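Local structure of trichothecene 3-O-acetyltransferase (Gibberella zeae, 3B30) at residues A[245-250]-A[325-330]; A[265-270]-A[332-337]; A[290-295]-A[376-381]; A[411-416]-A[424-429]. The protein probably transfers an acetyl group from acetyl-coenzyme A to the 3-hydroxyl of trichothecene mycotoxins. One frame throughout, in Å; residues are numbered along the deposited sequence.

Contact 1: residues A[245-250]-A[325-330]; sequences KDAATK and ESLGAT. With ETB (Ethyl Coenzyme A), chain B.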
# COMPACT_ATOMS: atom_id res chain seq x y z
N LYS A 245 -3.55 -14.72 16.94
CA LYS A 245 -2.20 -15.29 16.87
C LYS A 245 -2.10 -16.56 17.73
O LYS A 245 -1.49 -17.55 17.31
CB LYS A 245 -1.11 -14.30 17.27
CG LYS A 245 0.31 -14.85 17.00
CD LYS A 245 1.35 -13.91 17.54
CE LYS A 245 2.76 -14.38 17.21
NZ LYS A 245 3.83 -13.49 17.81
N ASP A 246 -2.70 -16.52 18.91
CA ASP A 246 -2.70 -17.69 19.80
C ASP A 246 -3.37 -18.88 19.10
O ASP A 246 -2.83 -19.99 19.13
CB ASP A 246 -3.41 -17.31 21.11
CG ASP A 246 -3.62 -18.50 22.06
OD1 ASP A 246 -2.64 -19.16 22.46
OD2 ASP A 246 -4.79 -18.73 22.42
N ALA A 247 -4.53 -18.64 18.47
CA ALA A 247 -5.31 -19.70 17.80
C ALA A 247 -4.51 -20.36 16.69
O ALA A 247 -4.49 -21.59 16.56
CB ALA A 247 -6.63 -19.12 17.24
N ALA A 248 -3.84 -19.52 15.90
CA ALA A 248 -2.91 -19.97 14.87
C ALA A 248 -1.71 -20.75 15.43
O ALA A 248 -1.39 -21.82 14.94
CB ALA A 248 -2.42 -18.79 14.05
N THR A 249 -1.04 -20.21 16.45
CA THR A 249 0.19 -20.81 17.03
C THR A 249 -0.04 -22.23 17.55
O THR A 249 0.81 -23.11 17.40
CB THR A 249 0.74 -19.89 18.14
OG1 THR A 249 1.12 -18.65 17.54
CG2 THR A 249 1.96 -20.49 18.85
N LYS A 250 -1.22 -22.45 18.13
CA LYS A 250 -1.64 -23.75 18.65
C LYS A 250 -1.90 -24.80 17.56
O LYS A 250 -1.92 -26.01 17.87
CB LYS A 250 -2.92 -23.58 19.47
CG LYS A 250 -2.74 -22.97 20.85
CD LYS A 250 -4.11 -22.64 21.41
CE LYS A 250 -4.13 -22.66 22.91
NZ LYS A 250 -5.50 -22.20 23.38
N GLU A 325 -9.94 -25.84 7.12
CA GLU A 325 -8.72 -26.16 7.82
C GLU A 325 -8.52 -25.22 9.03
O GLU A 325 -9.21 -24.19 9.15
CB GLU A 325 -7.54 -26.16 6.87
CG GLU A 325 -7.07 -24.76 6.51
CD GLU A 325 -5.94 -24.73 5.52
OE1 GLU A 325 -5.54 -25.80 5.00
OE2 GLU A 325 -5.44 -23.62 5.23
N SER A 326 -7.65 -25.60 9.97
CA SER A 326 -7.40 -24.76 11.14
C SER A 326 -6.79 -23.41 10.74
O SER A 326 -6.20 -23.27 9.66
CB SER A 326 -6.46 -25.46 12.12
OG SER A 326 -5.17 -25.59 11.52
N LEU A 327 -6.86 -22.44 11.65
CA LEU A 327 -6.20 -21.14 11.43
C LEU A 327 -4.66 -21.25 11.29
O LEU A 327 -4.06 -20.60 10.42
CB LEU A 327 -6.59 -20.15 12.53
CG LEU A 327 -6.10 -18.73 12.24
CD1 LEU A 327 -6.77 -18.15 10.97
CD2 LEU A 327 -6.25 -17.82 13.44
N GLY A 328 -4.04 -22.10 12.12
CA GLY A 328 -2.62 -22.40 11.98
C GLY A 328 -2.24 -23.08 10.68
O GLY A 328 -1.15 -22.83 10.12
N ALA A 329 -3.10 -23.98 10.17
CA ALA A 329 -2.81 -24.53 8.83
C ALA A 329 -2.73 -23.40 7.80
O ALA A 329 -1.83 -23.38 6.96
CB ALA A 329 -3.84 -25.57 8.42
N THR A 330 -3.69 -22.46 7.85
CA THR A 330 -3.71 -21.36 6.86
C THR A 330 -2.53 -20.40 7.09
O THR A 330 -1.85 -19.99 6.13
CB THR A 330 -5.06 -20.62 6.86
OG1 THR A 330 -6.12 -21.60 6.82
CG2 THR A 330 -5.18 -19.65 5.63
N1A ETB B . 10.06 -17.13 17.50
C2A ETB B . 8.80 -16.67 17.47
N3A ETB B . 8.44 -15.63 16.70
C4A ETB B . 9.33 -15.05 15.92
C5A ETB B . 10.62 -15.49 15.93
C6A ETB B . 11.00 -16.55 16.75
N6A ETB B . 12.25 -16.91 16.89
N7A ETB B . 11.27 -14.71 15.11
C8A ETB B . 10.45 -13.80 14.59
N9A ETB B . 9.24 -14.01 15.10
C1B ETB B . 8.05 -13.22 14.90
C2B ETB B . 8.14 -11.85 15.53
O2B ETB B . 8.03 -11.89 16.88
C3B ETB B . 7.07 -11.10 14.78
O3B ETB B . 5.88 -11.44 15.35
P3B ETB B . 4.83 -10.46 15.85
O7A ETB B . 5.38 -10.09 17.03
O8A ETB B . 4.77 -9.32 15.04
O9A ETB B . 3.61 -11.17 15.97
C4B ETB B . 7.13 -11.78 13.46
O4B ETB B . 7.84 -12.94 13.57
C5B ETB B . 7.77 -10.85 12.47
O5B ETB B . 7.85 -11.41 11.23
P1A ETB B . 8.00 -10.57 9.94
O1A ETB B . 7.99 -11.61 8.93
O2A ETB B . 9.21 -9.79 9.95
O3A ETB B . 6.88 -9.50 9.83
P2A ETB B . 5.36 -9.65 9.71
O4A ETB B . 4.90 -8.70 10.61
O5A ETB B . 5.00 -10.97 9.88
O6A ETB B . 5.02 -9.22 8.27
CBP ETB B . 5.19 -9.00 5.94
CCP ETB B . 5.44 -9.90 7.15
CDP ETB B . 5.41 -9.84 4.73
CEP ETB B . 3.82 -8.39 5.81
CAP ETB B . 6.15 -7.82 6.04
OAP ETB B . 7.43 -8.23 6.21
C9P ETB B . 6.00 -6.91 4.86
O9P ETB B . 6.79 -7.20 3.82
N8P ETB B . 5.08 -5.98 4.88
C7P ETB B . 4.91 -4.93 3.92
C6P ETB B . 4.18 -5.29 2.65
C5P ETB B . 4.14 -4.13 1.68
O5P ETB B . 5.13 -3.45 1.35
N4P ETB B . 2.95 -3.86 1.26
C3P ETB B . 2.70 -3.38 -0.06
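Ala248 and Gly328 bring two helices together almost backbone to backbone, their CA atoms 3.8 Å apart. Ala248 O comes within 3.3 Å of Gly328 CA, and no hydrogen bond joins the two segments. The absence of a side chain on Gly328 permits this approach, while Gly328 N is taken up by Thr251 OG1 just beyond the end of 245-250.

Apolar contact falls to one branch of Leu327. With CG anti to the backbone N (chi1 -172°), CD2 touches two methyls, 4.0 Å from each of Ala247 CB and Ala248 CB, and lies 3.8 Å from Ala248 N. The Leu327 side chain also touches Ala267 of helix 261-277, so a third helix adjoins the contact.

In fold terms, the last turn of helix 238-249 abuts the first turn of helix 327-335. Ser326 is the N-cap of the latter, its OG accepting from Ala329 N at 2.9 Å. One residue earlier in the chain, Glu325 OE2 uses its anti lone pair to receive Thr330 OG1 at 2.7 Å, and Lys271 NZ also bonds to that hydroxyl.

Charge enters through Lys245, whose CB is directed away from 325-330. Its fully extended chain carries NZ to 3.0 Å from O9A of the ethyl coenzyme A 3'-phosphate, a hydrogen bond between groups of opposite charge; Ser260 and Thr261 also bind the cofactor.

Contact 2: residues A[265-270]-A[332-337]; sequences LSAFIW and SRLRSE. With ETB (Ethyl Coenzyme A), chain B.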
# COMPACT_ATOMS: atom_id res chain seq x y z
N LEU A 265 -3.78 -12.72 11.16
CA LEU A 265 -4.87 -11.92 10.61
C LEU A 265 -5.06 -12.15 9.10
O LEU A 265 -6.20 -12.29 8.60
CB LEU A 265 -4.62 -10.42 10.88
CG LEU A 265 -5.76 -9.53 10.34
CD1 LEU A 265 -7.15 -9.95 10.89
CD2 LEU A 265 -5.48 -8.04 10.61
N SER A 266 -3.96 -12.18 8.35
CA SER A 266 -4.03 -12.48 6.92
C SER A 266 -4.72 -13.84 6.70
O SER A 266 -5.58 -13.98 5.82
CB SER A 266 -2.63 -12.51 6.32
OG SER A 266 -2.00 -11.23 6.46
N ALA A 267 -4.36 -14.83 7.51
CA ALA A 267 -4.96 -16.17 7.39
C ALA A 267 -6.45 -16.17 7.75
O ALA A 267 -7.25 -16.85 7.11
CB ALA A 267 -4.20 -17.19 8.25
N PHE A 268 -6.81 -15.39 8.78
CA PHE A 268 -8.15 -15.34 9.27
C PHE A 268 -9.08 -14.69 8.23
O PHE A 268 -10.24 -15.08 8.08
CB PHE A 268 -8.17 -14.57 10.60
CG PHE A 268 -9.55 -14.39 11.18
CD1 PHE A 268 -10.22 -15.46 11.81
CD2 PHE A 268 -10.17 -13.15 11.12
CE1 PHE A 268 -11.51 -15.26 12.36
CE2 PHE A 268 -11.45 -12.94 11.66
CZ PHE A 268 -12.12 -14.00 12.28
N ILE A 269 -8.55 -13.70 7.51
CA ILE A 269 -9.30 -13.04 6.44
C ILE A 269 -9.53 -14.00 5.27
O ILE A 269 -10.66 -14.06 4.74
CB ILE A 269 -8.62 -11.72 5.97
CG1 ILE A 269 -8.76 -10.65 7.06
CG2 ILE A 269 -9.21 -11.23 4.62
CD1 ILE A 269 -7.90 -9.34 6.82
N TRP A 270 -8.49 -14.73 4.86
CA TRP A 270 -8.60 -15.68 3.74
C TRP A 270 -9.64 -16.76 4.08
O TRP A 270 -10.52 -17.08 3.25
CB TRP A 270 -7.25 -16.34 3.47
CG TRP A 270 -7.17 -17.11 2.15
CD1 TRP A 270 -8.09 -17.14 1.11
CD2 TRP A 270 -6.09 -17.95 1.74
NE1 TRP A 270 -7.62 -17.93 0.08
CE2 TRP A 270 -6.39 -18.43 0.44
CE3 TRP A 270 -4.88 -18.33 2.33
CZ2 TRP A 270 -5.55 -19.30 -0.25
CZ3 TRP A 270 -4.04 -19.18 1.64
CH2 TRP A 270 -4.37 -19.65 0.36
N SER A 332 0.33 -21.11 8.38
CA SER A 332 1.52 -21.83 7.95
C SER A 332 1.77 -21.70 6.45
O SER A 332 2.92 -21.59 6.03
CB SER A 332 1.46 -23.32 8.37
OG SER A 332 1.41 -23.45 9.79
N ARG A 333 0.70 -21.74 5.63
CA ARG A 333 0.87 -21.55 4.17
C ARG A 333 1.57 -20.20 3.90
O ARG A 333 2.47 -20.12 3.07
CB ARG A 333 -0.49 -21.51 3.46
CG ARG A 333 -1.30 -22.82 3.57
CD ARG A 333 -2.71 -22.63 2.96
NE ARG A 333 -3.56 -23.83 3.09
CZ ARG A 333 -3.60 -24.81 2.19
NH1 ARG A 333 -2.79 -24.78 1.14
NH2 ARG A 333 -4.39 -25.88 2.38
N LEU A 334 1.11 -19.16 4.58
CA LEU A 334 1.63 -17.80 4.36
C LEU A 334 3.11 -17.71 4.75
O LEU A 334 3.95 -17.32 3.93
CB LEU A 334 0.78 -16.76 5.11
CG LEU A 334 -0.70 -16.73 4.67
CD1 LEU A 334 -1.47 -15.64 5.38
CD2 LEU A 334 -0.87 -16.58 3.16
N ARG A 335 3.42 -18.14 5.98
CA ARG A 335 4.77 -18.05 6.54
C ARG A 335 5.77 -18.90 5.74
O ARG A 335 6.95 -18.52 5.61
CB ARG A 335 4.72 -18.49 8.03
CG ARG A 335 6.07 -18.58 8.77
CD ARG A 335 6.90 -17.26 8.72
NE ARG A 335 6.11 -16.06 9.02
CZ ARG A 335 6.64 -14.84 9.19
NH1 ARG A 335 5.85 -13.80 9.41
NH2 ARG A 335 7.94 -14.66 9.09
N SER A 336 5.30 -20.02 5.18
CA SER A 336 6.15 -20.91 4.38
C SER A 336 6.85 -20.24 3.17
O SER A 336 7.88 -20.73 2.70
CB SER A 336 5.37 -22.15 3.91
OG SER A 336 4.54 -21.85 2.78
N GLU A 337 6.30 -19.13 2.66
CA GLU A 337 6.86 -18.44 1.50
C GLU A 337 7.75 -17.25 1.85
O GLU A 337 8.18 -16.53 0.96
CB GLU A 337 5.73 -17.93 0.58
CG GLU A 337 5.09 -18.98 -0.30
CD GLU A 337 6.10 -19.61 -1.25
OE1 GLU A 337 6.67 -18.91 -2.16
OE2 GLU A 337 6.35 -20.81 -1.03
N1A ETB B . 10.06 -17.13 17.50
C2A ETB B . 8.80 -16.67 17.47
N3A ETB B . 8.44 -15.63 16.70
C4A ETB B . 9.33 -15.05 15.92
C5A ETB B . 10.62 -15.49 15.93
C6A ETB B . 11.00 -16.55 16.75
N6A ETB B . 12.25 -16.91 16.89
N7A ETB B . 11.27 -14.71 15.11
C8A ETB B . 10.45 -13.80 14.59
N9A ETB B . 9.24 -14.01 15.10
C1B ETB B . 8.05 -13.22 14.90
C2B ETB B . 8.14 -11.85 15.53
O2B ETB B . 8.03 -11.89 16.88
C3B ETB B . 7.07 -11.10 14.78
O3B ETB B . 5.88 -11.44 15.35
P3B ETB B . 4.83 -10.46 15.85
O7A ETB B . 5.38 -10.09 17.03
O8A ETB B . 4.77 -9.32 15.04
O9A ETB B . 3.61 -11.17 15.97
C4B ETB B . 7.13 -11.78 13.46
O4B ETB B . 7.84 -12.94 13.57
C5B ETB B . 7.77 -10.85 12.47
O5B ETB B . 7.85 -11.41 11.23
P1A ETB B . 8.00 -10.57 9.94
O1A ETB B . 7.99 -11.61 8.93
O2A ETB B . 9.21 -9.79 9.95
O3A ETB B . 6.88 -9.50 9.83
P2A ETB B . 5.36 -9.65 9.71
O4A ETB B . 4.90 -8.70 10.61
O5A ETB B . 5.00 -10.97 9.88
O6A ETB B . 5.02 -9.22 8.27
CBP ETB B . 5.19 -9.00 5.94
CCP ETB B . 5.44 -9.90 7.15
CDP ETB B . 5.41 -9.84 4.73
CEP ETB B . 3.82 -8.39 5.81
CAP ETB B . 6.15 -7.82 6.04
OAP ETB B . 7.43 -8.23 6.21
C9P ETB B . 6.00 -6.91 4.86
O9P ETB B . 6.79 -7.20 3.82
N8P ETB B . 5.08 -5.98 4.88
C7P ETB B . 4.91 -4.93 3.92
C6P ETB B . 4.18 -5.29 2.65
C5P ETB B . 4.14 -4.13 1.68
O5P ETB B . 5.13 -3.45 1.35
N4P ETB B . 2.95 -3.86 1.26
C3P ETB B . 2.70 -3.38 -0.06
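Leu334 presses one methyl, CD1, against helix 261-277, meeting Ser266 CB at a tight 3.5 Å and the backbone N of Ala267 at 3.7 Å. Its other branch, CD2, turns to Trp270, whose CZ3 stands 4.4 Å away in looser contact. That same CZ3 touches Arg333 CD at 3.9 Å: the methylene chain of the arginine crosses the indole at about a right angle, and the ring and guanidinium planes are 75° apart, so the aliphatic part of Arg333 does the packing and no guanidinium stack forms.

A second shell fixes these groups. Trp270 NE1 is hydrogen-bonded to Thr287 OG1, Ser266 OG to Asp262 O, and Arg333 NE forms a salt bridge with Glu325. The interface is thus a helix-to-helix seam between 261-277 and 327-335, with His315 of strand 310-318 also against Leu334.

Farther out, Arg335 leaves the seam for the cofactor. Bends at chi2 and chi3 bring its guanidinium edge to the diphosphate of ethyl coenzyme A: NH1 and NH2 each donate to O1A at 3.1 Å, and NH1 makes a weak second bond to O5A on the other phosphorus at 3.0 Å. Asp263 OD2 forms a salt bridge with Arg335 NE. Two hydrogen bonds to one oxygen should restrain rotation of the guanidinium, and its positive charge probably offsets part of the diphosphate's negative charge.

Contact 3: residues A[290-295]-A[376-381]; sequences CRAVDA and MLSSWA. With ETB (Ethyl Coenzyme A), chain B.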
# COMPACT_ATOMS: atom_id res chain seq x y z
N CYS A 290 -2.70 -13.65 -2.63
CA CYS A 290 -1.55 -12.91 -3.11
C CYS A 290 -1.16 -11.93 -2.02
O CYS A 290 -1.93 -11.05 -1.64
CB CYS A 290 -1.89 -12.14 -4.39
SG CYS A 290 -2.56 -13.16 -5.73
N ARG A 291 0.04 -12.10 -1.48
CA ARG A 291 0.43 -11.28 -0.35
C ARG A 291 1.63 -10.37 -0.68
O ARG A 291 2.68 -10.86 -1.10
CB ARG A 291 0.79 -12.19 0.81
CG ARG A 291 0.92 -11.44 2.13
CD ARG A 291 1.64 -12.34 3.15
NE ARG A 291 1.52 -11.85 4.53
CZ ARG A 291 2.00 -12.50 5.60
NH1 ARG A 291 2.61 -13.64 5.43
NH2 ARG A 291 1.83 -12.00 6.82
N ALA A 292 1.47 -9.06 -0.47
CA ALA A 292 2.56 -8.11 -0.71
C ALA A 292 3.66 -8.28 0.34
O ALA A 292 3.38 -8.43 1.56
CB ALA A 292 2.08 -6.68 -0.74
N VAL A 293 4.89 -8.30 -0.15
CA VAL A 293 6.06 -8.44 0.70
C VAL A 293 7.09 -7.36 0.33
O VAL A 293 7.44 -7.19 -0.84
CB VAL A 293 6.69 -9.85 0.58
CG1 VAL A 293 7.85 -10.02 1.55
CG2 VAL A 293 5.65 -10.92 0.93
N ASP A 294 7.58 -6.64 1.34
CA ASP A 294 8.76 -5.77 1.20
C ASP A 294 9.98 -6.63 0.93
O ASP A 294 10.30 -7.51 1.73
CB ASP A 294 8.94 -4.97 2.52
CG ASP A 294 10.15 -4.02 2.48
OD1 ASP A 294 10.76 -3.82 1.41
OD2 ASP A 294 10.44 -3.44 3.55
N ALA A 295 10.64 -6.41 -0.21
CA ALA A 295 11.82 -7.15 -0.60
C ALA A 295 13.14 -6.54 -0.13
O ALA A 295 14.20 -7.11 -0.39
CB ALA A 295 11.85 -7.38 -2.14
N MET A 376 -6.12 -10.29 -2.57
CA MET A 376 -4.91 -9.58 -2.91
C MET A 376 -4.67 -8.57 -1.79
O MET A 376 -5.24 -7.48 -1.81
CB MET A 376 -5.06 -8.86 -4.25
CG MET A 376 -5.48 -9.79 -5.41
SD MET A 376 -5.99 -8.93 -6.93
CE MET A 376 -7.52 -8.14 -6.40
N LEU A 377 -3.83 -8.96 -0.84
CA LEU A 377 -3.63 -8.20 0.40
C LEU A 377 -2.27 -7.54 0.45
O LEU A 377 -1.25 -8.20 0.21
CB LEU A 377 -3.79 -9.10 1.64
CG LEU A 377 -3.33 -8.53 3.02
CD1 LEU A 377 -4.14 -7.32 3.46
CD2 LEU A 377 -3.33 -9.58 4.11
N SER A 378 -2.28 -6.24 0.78
CA SER A 378 -1.07 -5.45 1.02
C SER A 378 -1.06 -4.87 2.44
O SER A 378 -1.86 -3.98 2.77
CB SER A 378 -0.89 -4.34 -0.04
OG SER A 378 0.38 -3.71 0.13
N SER A 379 -0.18 -5.40 3.29
CA SER A 379 -0.07 -4.94 4.67
C SER A 379 0.82 -3.71 4.79
O SER A 379 2.00 -3.75 4.42
CB SER A 379 0.50 -6.05 5.56
OG SER A 379 0.74 -5.58 6.87
N TRP A 380 0.27 -2.63 5.32
CA TRP A 380 1.12 -1.46 5.64
C TRP A 380 1.40 -1.40 7.14
O TRP A 380 1.86 -0.38 7.67
CB TRP A 380 0.42 -0.17 5.18
CG TRP A 380 0.14 -0.12 3.68
CD1 TRP A 380 0.69 -0.91 2.72
CD2 TRP A 380 -0.73 0.80 3.00
NE1 TRP A 380 0.21 -0.56 1.48
CE2 TRP A 380 -0.66 0.49 1.62
CE3 TRP A 380 -1.57 1.83 3.42
CZ2 TRP A 380 -1.39 1.19 0.65
CZ3 TRP A 380 -2.31 2.54 2.46
CH2 TRP A 380 -2.21 2.21 1.10
N ALA A 381 1.14 -2.52 7.83
CA ALA A 381 1.10 -2.53 9.30
C ALA A 381 2.41 -2.03 9.91
O ALA A 381 2.38 -1.31 10.91
CB ALA A 381 0.76 -3.94 9.85
N1A ETB B . 10.06 -17.13 17.50
C2A ETB B . 8.80 -16.67 17.47
N3A ETB B . 8.44 -15.63 16.70
C4A ETB B . 9.33 -15.05 15.92
C5A ETB B . 10.62 -15.49 15.93
C6A ETB B . 11.00 -16.55 16.75
N6A ETB B . 12.25 -16.91 16.89
N7A ETB B . 11.27 -14.71 15.11
C8A ETB B . 10.45 -13.80 14.59
N9A ETB B . 9.24 -14.01 15.10
C1B ETB B . 8.05 -13.22 14.90
C2B ETB B . 8.14 -11.85 15.53
O2B ETB B . 8.03 -11.89 16.88
C3B ETB B . 7.07 -11.10 14.78
O3B ETB B . 5.88 -11.44 15.35
P3B ETB B . 4.83 -10.46 15.85
O7A ETB B . 5.38 -10.09 17.03
O8A ETB B . 4.77 -9.32 15.04
O9A ETB B . 3.61 -11.17 15.97
C4B ETB B . 7.13 -11.78 13.46
O4B ETB B . 7.84 -12.94 13.57
C5B ETB B . 7.77 -10.85 12.47
O5B ETB B . 7.85 -11.41 11.23
P1A ETB B . 8.00 -10.57 9.94
O1A ETB B . 7.99 -11.61 8.93
O2A ETB B . 9.21 -9.79 9.95
O3A ETB B . 6.88 -9.50 9.83
P2A ETB B . 5.36 -9.65 9.71
O4A ETB B . 4.90 -8.70 10.61
O5A ETB B . 5.00 -10.97 9.88
O6A ETB B . 5.02 -9.22 8.27
CBP ETB B . 5.19 -9.00 5.94
CCP ETB B . 5.44 -9.90 7.15
CDP ETB B . 5.41 -9.84 4.73
CEP ETB B . 3.82 -8.39 5.81
CAP ETB B . 6.15 -7.82 6.04
OAP ETB B . 7.43 -8.23 6.21
C9P ETB B . 6.00 -6.91 4.86
O9P ETB B . 6.79 -7.20 3.82
N8P ETB B . 5.08 -5.98 4.88
C7P ETB B . 4.91 -4.93 3.92
C6P ETB B . 4.18 -5.29 2.65
C5P ETB B . 4.14 -4.13 1.68
O5P ETB B . 5.13 -3.45 1.35
N4P ETB B . 2.95 -3.86 1.26
C3P ETB B . 2.70 -3.38 -0.06
O HOH W 1 1.25 -7.98 2.80
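Arg291 and Leu377 are paired on neighbouring parallel strands and send their side chains to the same face of the sheet. From CB, the arginine sets CG anti to the backbone N (chi1 -168°), where CG of Arg291 lies 4.3 Å from Leu377 O. CD and NE continue the extended chain. At the tip, Arg291 NH1 packs 3.6 Å from Leu334 CB, while Arg291 NH2 forms salt bridges with Asp262 and Asp263. One guanidinium face is turned to the pantetheine arm of ethyl coenzyme A, with CCP 4.2 Å from Arg291 NH2.

Beneath this chain the backbones lock in regular parallel fashion: Leu377 N donates to Cys290 O and Leu377 O accepts from Ala292 N, each at 2.9 Å and both nearly straight. Beyond Ala292 a water accepts from Ser379 N at 3.0 Å and also lies very close to Ala292 O, a link of doubtful length, and the direct ladder gives way to a parting of the strands.

The pantetheine arm runs there, as is consistent with a coenzyme A-dependent acyltransferase. Asp294 N donates to its O9P at 2.7 Å, and Ser379 O receives a weak bond from N4P. The hydrogen bonds to this arm from the two segments use main-chain groups, so they probably depend on the strand geometry, while the two aspartates probably balance the charge of Arg291.

Contact 4: residues A[411-416]-A[424-429]; sequences LMYFMP and CAALSL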
# COMPACT_ATOMS: atom_id res chain seq x y z
N LEU A 411 -9.36 -6.73 -3.32
CA LEU A 411 -8.21 -5.91 -2.90
C LEU A 411 -8.38 -5.57 -1.42
O LEU A 411 -9.47 -5.21 -0.97
CB LEU A 411 -8.09 -4.65 -3.75
CG LEU A 411 -6.83 -3.78 -3.55
CD1 LEU A 411 -5.54 -4.56 -3.99
CD2 LEU A 411 -6.94 -2.45 -4.31
N MET A 412 -7.28 -5.65 -0.66
CA MET A 412 -7.33 -5.45 0.78
C MET A 412 -6.05 -4.80 1.30
O MET A 412 -5.01 -4.96 0.70
CB MET A 412 -7.56 -6.77 1.50
CG MET A 412 -8.84 -7.49 1.11
SD MET A 412 -9.00 -9.02 2.07
CE MET A 412 -10.41 -9.73 1.20
N TYR A 413 -6.17 -4.01 2.37
CA TYR A 413 -4.97 -3.41 3.03
C TYR A 413 -5.02 -3.60 4.54
O TYR A 413 -6.12 -3.64 5.12
CB TYR A 413 -4.89 -1.90 2.77
CG TYR A 413 -4.79 -1.55 1.30
CD1 TYR A 413 -5.92 -1.16 0.57
CD2 TYR A 413 -3.57 -1.64 0.64
CE1 TYR A 413 -5.80 -0.86 -0.79
CE2 TYR A 413 -3.46 -1.36 -0.72
CZ TYR A 413 -4.57 -0.96 -1.42
OH TYR A 413 -4.40 -0.69 -2.77
N PHE A 414 -3.85 -3.69 5.18
CA PHE A 414 -3.76 -3.37 6.63
C PHE A 414 -3.18 -1.96 6.75
O PHE A 414 -2.20 -1.62 6.08
CB PHE A 414 -2.85 -4.32 7.41
CG PHE A 414 -3.29 -5.77 7.39
CD1 PHE A 414 -4.61 -6.11 7.10
CD2 PHE A 414 -2.39 -6.79 7.70
CE1 PHE A 414 -5.01 -7.47 7.06
CE2 PHE A 414 -2.78 -8.14 7.68
CZ PHE A 414 -4.09 -8.46 7.35
N MET A 415 -3.79 -1.16 7.61
CA MET A 415 -3.24 0.16 7.90
C MET A 415 -1.96 0.03 8.73
O MET A 415 -1.73 -1.03 9.32
CB MET A 415 -4.27 0.99 8.62
CG MET A 415 -5.58 1.22 7.81
SD MET A 415 -5.30 2.05 6.22
CE MET A 415 -5.49 0.74 5.01
N PRO A 416 -1.14 1.10 8.78
CA PRO A 416 -0.10 1.15 9.78
C PRO A 416 -0.73 0.82 11.13
O PRO A 416 -1.82 1.34 11.49
CB PRO A 416 0.39 2.62 9.72
CG PRO A 416 0.12 3.02 8.29
CD PRO A 416 -1.17 2.32 7.93
N CYS A 424 -6.26 -2.27 11.55
CA CYS A 424 -7.41 -1.82 10.77
C CYS A 424 -7.24 -2.39 9.39
O CYS A 424 -6.24 -2.12 8.72
CB CYS A 424 -7.50 -0.29 10.73
SG CYS A 424 -8.86 0.26 9.66
N ALA A 425 -8.18 -3.24 8.98
CA ALA A 425 -8.12 -3.86 7.65
C ALA A 425 -9.15 -3.19 6.75
O ALA A 425 -10.33 -3.08 7.14
CB ALA A 425 -8.37 -5.38 7.75
N ALA A 426 -8.71 -2.73 5.57
CA ALA A 426 -9.63 -2.24 4.51
C ALA A 426 -9.91 -3.39 3.57
O ALA A 426 -8.99 -3.92 2.97
CB ALA A 426 -9.00 -1.05 3.71
N LEU A 427 -11.18 -3.79 3.45
CA LEU A 427 -11.55 -4.87 2.52
C LEU A 427 -12.45 -4.33 1.43
O LEU A 427 -13.34 -3.55 1.71
CB LEU A 427 -12.32 -5.99 3.25
CG LEU A 427 -11.55 -7.06 4.03
CD1 LEU A 427 -10.50 -6.46 4.98
CD2 LEU A 427 -12.51 -7.96 4.82
N SER A 428 -12.21 -4.76 0.21
CA SER A 428 -13.12 -4.48 -0.89
C SER A 428 -13.66 -5.82 -1.40
O SER A 428 -12.90 -6.68 -1.85
CB SER A 428 -12.43 -3.73 -2.01
OG SER A 428 -13.39 -3.27 -2.95
N LEU A 429 -14.98 -5.96 -1.32
CA LEU A 429 -15.65 -7.21 -1.67
C LEU A 429 -16.93 -6.91 -2.43
O LEU A 429 -17.52 -5.84 -2.24
CB LEU A 429 -15.99 -7.98 -0.38
CG LEU A 429 -14.85 -8.54 0.49
CD1 LEU A 429 -15.39 -9.05 1.84
CD2 LEU A 429 -14.06 -9.61 -0.22
O HOH W 2 -3.49 -2.28 10.93
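Met412 turns CG anti to its carbonyl carbon (chi1 -59°) and then runs out extended, which lays SD 3.8 Å from Leu427 CG and carries CE on to Leu429 CD2 at 3.9 Å. Met415 starts from the same first torsion but folds at chi2 (-59°), curling over its neighbours: CG rests 3.8 Å from Cys424 CB, and CE swings back to Ala426 CB. Phe414 brings its ring obliquely to Ala425, with CD1 3.9 Å from that methyl, whereas Tyr413 offers a ring edge to Ala426 CB.

These groups are placed by a beta hairpin, strands 411-414 and 423-430, near the middle of the mixed sheet. Tyr413 and Ala426 form a hydrogen-bonded pair, Tyr413 N donating to Ala426 O at 2.9 Å and Ala426 N to Tyr413 O at 2.8 Å; Met412-Leu427 and Phe414-Ala425 are the non-hydrogen-bonded pairs around it. The ladder carries on through Ser428 N to Leu411 O and, nearly straight, through Met415 N to Cys424 O at 2.9 Å. At the loop end a water bridges the two segments, donating to Met415 O and accepting from Cys424 N at 2.8 Å.

Helix 261-277 covers the face bearing Met412 and Phe414, both of which touch Ile269. On the face of Tyr413 and Ala426, the tyrosine ring meets that of Trp380, and Trp231 and Phe233 reach Ala426.

Contacts 2, 3 and 4 are buried, whereas contact 1 is only partly so, and its centre is about 26 Å from the centre of the chain. Contacts 1 and 2 share helix 327-335 and join helices without a hydrogen bond between their paired segments, by apolar packing with close backbone approach in contact 1 and by side chains in contact 2. Contacts 3 and 4 belong to one sheet, where strands 375-379 and 411-414 are neighbours, and rest on backbone ladders, parallel in the first and antiparallel in the second. Helix 261-277 ties the two halves together, Ser266 meeting Leu377 and Ile269 meeting Met412. The first three contacts touch ethyl coenzyme A: charged side chains serve its phosphates in contacts 1 and 2, main-chain groups its pantetheine in contact 3.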